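Local coordinates for protein LysR family transcriptional regulator (Vibrio vulnificus, PDB 5X0O) that probably acts as a LysR-type transcription factor that binds specific DNA sequences, this chain being its substrate-binding domain without the DNA-binding part, at residues 8-13 / 39-44. Residues are numbered along the deposited sequence; the frame is centred on the assembly and turned at random.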
ATOM      1  N   LYS A   8     -24.169   2.878  -3.939  1.00 32.78           N
ATOM      2  CA  LYS A   8     -22.884   2.293  -3.589  1.00 28.91           C
ATOM      3  C   LYS A   8     -22.921   1.836  -2.140  1.00 26.71           C
ATOM      4  O   LYS A   8     -23.852   2.138  -1.389  1.00 21.24           O
ATOM      5  CB  LYS A   8     -21.741   3.294  -3.789  1.00 28.91           C
ATOM      6  CG  LYS A   8     -21.689   4.372  -2.708  1.00 28.11           C
ATOM      7  CD  LYS A   8     -21.006   5.634  -3.207  1.00 31.95           C
ATOM      8  CE  LYS A   8     -21.143   6.784  -2.218  1.00 32.09           C
ATOM      9  NZ  LYS A   8     -22.532   7.312  -2.175  1.00 32.50           N
ATOM     10  N   ILE A   9     -21.882   1.101  -1.753  1.00 29.23           N
ATOM     11  CA  ILE A   9     -21.620   0.761  -0.360  1.00 29.14           C
ATOM     12  C   ILE A   9     -20.304   1.418   0.026  1.00 27.45           C
ATOM     13  O   ILE A   9     -19.273   1.177  -0.616  1.00 29.99           O
ATOM     14  CB  ILE A   9     -21.566  -0.757  -0.135  1.00 31.86           C
ATOM     15  CG1 ILE A   9     -22.880  -1.402  -0.564  1.00 33.08           C
ATOM     16  CG2 ILE A   9     -21.304  -1.065   1.325  1.00 35.49           C
ATOM     17  CD1 ILE A   9     -22.969  -2.850  -0.188  1.00 37.38           C
ATOM     18  N   LYS A  10     -20.339   2.252   1.062  1.00 20.25           N
ATOM     19  CA  LYS A  10     -19.184   3.034   1.489  1.00 25.01           C
ATOM     20  C   LYS A  10     -18.577   2.369   2.721  1.00 27.68           C
ATOM     21  O   LYS A  10     -19.196   2.352   3.791  1.00 28.75           O
ATOM     22  CB  LYS A  10     -19.600   4.475   1.779  1.00 26.83           C
ATOM     23  CG  LYS A  10     -18.460   5.472   1.817  1.00 32.58           C
ATOM     24  CD  LYS A  10     -18.982   6.903   1.842  1.00 39.74           C
ATOM     25  CE  LYS A  10     -17.838   7.903   1.858  1.00 44.47           C
ATOM     26  NZ  LYS A  10     -16.834   7.602   0.797  1.00 46.53           N
ATOM     27  N   ILE A  11     -17.370   1.819   2.574  1.00 25.44           N
ATOM     28  CA  ILE A  11     -16.716   1.091   3.654  1.00 27.93           C
ATOM     29  C   ILE A  11     -15.322   1.655   3.905  1.00 27.16           C
ATOM     30  O   ILE A  11     -14.690   2.236   3.017  1.00 20.90           O
ATOM     31  CB  ILE A  11     -16.644  -0.427   3.367  1.00 29.34           C
ATOM     32  CG1 ILE A  11     -15.603  -0.731   2.296  1.00 33.19           C
ATOM     33  CG2 ILE A  11     -17.987  -0.956   2.913  1.00 30.45           C
ATOM     34  CD1 ILE A  11     -15.366  -2.210   2.100  1.00 36.60           C
ATOM     35  N   SER A  12     -14.850   1.480   5.139  1.00 29.30           N
ATOM     36  CA  SER A  12     -13.527   1.920   5.566  1.00 28.03           C
ATOM     37  C   SER A  12     -12.809   0.744   6.212  1.00 27.59           C
ATOM     38  O   SER A  12     -13.390   0.042   7.045  1.00 29.42           O
ATOM     39  CB  SER A  12     -13.621   3.093   6.550  1.00 26.24           C
ATOM     40  OG  SER A  12     -12.393   3.297   7.226  1.00 32.83           O
ATOM     41  N   THR A  13     -11.556   0.533   5.832  1.00 27.03           N
ATOM     42  CA  THR A  13     -10.749  -0.579   6.303  1.00 22.05           C
ATOM     43  C   THR A  13      -9.432  -0.059   6.855  1.00 44.55           C
ATOM     44  O   THR A  13      -8.983   1.032   6.486  1.00 24.37           O
ATOM     45  CB  THR A  13     -10.474  -1.586   5.174  1.00 26.09           C
ATOM     46  OG1 THR A  13      -9.913  -0.903   4.045  1.00 26.67           O
ATOM     47  CG2 THR A  13     -11.757  -2.286   4.755  1.00 28.58           C
ATOM     48  N   GLU A  39     -17.392   1.372  -2.597  1.00 34.21           N
ATOM     49  CA  GLU A  39     -16.446   2.476  -2.472  1.00 36.46           C
ATOM     50  C   GLU A  39     -15.641   2.247  -1.197  1.00 35.92           C
ATOM     51  O   GLU A  39     -16.194   2.285  -0.093  1.00 42.76           O
ATOM     52  CB  GLU A  39     -17.162   3.824  -2.454  1.00 40.76           C
ATOM     53  CG  GLU A  39     -16.582   4.831  -3.447  1.00 53.47           C
ATOM     54  CD  GLU A  39     -17.595   5.871  -3.911  1.00 60.42           C
ATOM     55  OE1 GLU A  39     -18.373   5.584  -4.851  1.00 59.06           O
ATOM     56  OE2 GLU A  39     -17.613   6.982  -3.335  1.00 62.78           O
ATOM     57  N   LEU A  40     -14.343   2.007  -1.353  1.00 23.20           N
ATOM     58  CA  LEU A  40     -13.475   1.608  -0.255  1.00 20.42           C
ATOM     59  C   LEU A  40     -12.444   2.694   0.027  1.00 28.10           C
ATOM     60  O   LEU A  40     -11.882   3.284  -0.899  1.00 27.77           O
ATOM     61  CB  LEU A  40     -12.774   0.288  -0.580  1.00 19.59           C
ATOM     62  CG  LEU A  40     -11.601  -0.132   0.305  1.00 34.15           C
ATOM     63  CD1 LEU A  40     -12.060  -0.328   1.737  1.00 35.53           C
ATOM     64  CD2 LEU A  40     -10.955  -1.400  -0.232  1.00 33.01           C
ATOM     65  N   THR A  41     -12.197   2.949   1.311  1.00 22.56           N
ATOM     66  CA  THR A  41     -11.219   3.951   1.732  1.00 27.42           C
ATOM     67  C   THR A  41     -10.349   3.342   2.821  1.00 26.85           C
ATOM     68  O   THR A  41     -10.831   3.086   3.928  1.00 27.86           O
ATOM     69  CB  THR A  41     -11.905   5.221   2.236  1.00 32.72           C
ATOM     70  OG1 THR A  41     -12.973   5.578   1.349  1.00 44.15           O
ATOM     71  CG2 THR A  41     -10.908   6.368   2.316  1.00 28.00           C
ATOM     72  N   THR A  42      -9.075   3.107   2.511  1.00 30.54           N
ATOM     73  CA  THR A  42      -8.128   2.636   3.516  1.00 39.28           C
ATOM     74  C   THR A  42      -7.813   3.767   4.489  1.00 46.03           C
ATOM     75  O   THR A  42      -7.392   4.852   4.074  1.00 52.28           O
ATOM     76  CB  THR A  42      -6.852   2.122   2.851  1.00 38.91           C
ATOM     77  OG1 THR A  42      -6.432   3.038   1.832  1.00 43.26           O
ATOM     78  CG2 THR A  42      -7.098   0.765   2.219  1.00 33.81           C
ATOM     79  N   GLU A  43      -8.019   3.517   5.779  1.00 47.32           N
ATOM     80  CA  GLU A  43      -7.930   4.542   6.811  1.00 54.10           C
ATOM     81  C   GLU A  43      -6.781   4.240   7.765  1.00 55.52           C
ATOM     82  O   GLU A  43      -6.607   3.097   8.199  1.00 55.15           O
ATOM     83  CB  GLU A  43      -9.248   4.643   7.590  1.00 57.57           C
ATOM     84  CG  GLU A  43      -9.185   5.520   8.829  1.00 61.65           C
ATOM     85  CD  GLU A  43      -8.714   6.928   8.525  1.00 65.96           C
ATOM     86  OE1 GLU A  43      -9.214   7.526   7.548  1.00 65.84           O
ATOM     87  OE2 GLU A  43      -7.844   7.438   9.261  1.00 68.63           O
ATOM     88  N   SER A  44      -6.005   5.277   8.097  1.00 58.41           N
ATOM     89  CA  SER A  44      -4.884   5.109   9.017  1.00 64.30           C
ATOM     90  C   SER A  44      -5.330   5.077  10.475  1.00 68.83           C
ATOM     91  O   SER A  44      -4.683   4.423  11.299  1.00 70.12           O
ATOM     92  CB  SER A  44      -3.859   6.227   8.814  1.00 65.85           C
ATOM     93  OG  SER A  44      -4.094   7.304   9.707  1.00 69.50           O
TER
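Parallel strands 9-13 and 39-43, joined through helices 18-21 and 23-32 in a beta-alpha-beta crossover, pair in the sheet of the first lobe of the periplasmic-binding-protein-like substrate-binding domain. Lys10, Ile11, Ser12 and Thr13 lie level with Glu39, Leu40, Thr41 and Thr42, and five backbone hydrogen bonds zigzag between the strands, from Ile9 O at one end to Glu43 N at the other. Glu39 N gives a nearly straight one to Ile9 O (2.7 Å), whereas Thr13 N reaches Thr41 O at 3.3 Å, a longer bond. Strand 56-60 flanks 9-14 on its other edge, and Glu39 and Leu40 pair in parallel with a strand of the second subunit, carrying the sheet across the dimer interface. On the face of Ile11 and Leu40, which helix 23-32 covers through Leu26, Leu40 CD1 lies 3.6 Å from Ile11 CG1 and sits against Thr13, 3.2 Å from OG1, with CG2 beside it. Thr13 OG1 is hydrogen-bonded to Thr18 OG1, and Thr42 OG1 to Asn134 of the second subunit. On the reverse face, Lys8 lays the middle of its chain against the Glu39 carboxylate, CD 3.1 Å from OE1, while its ammonium stays beyond salt-bridge distance. Lys10 NZ likewise stops 4.3 Å from Glu39 OE2, an electrostatic neighbour at most. Further along that face, the Ser12 torsion (chi1 165°) swings OG away from the backbone N and beside the carbonyl carbon, where it meets Glu43 CB at 3.4 Å.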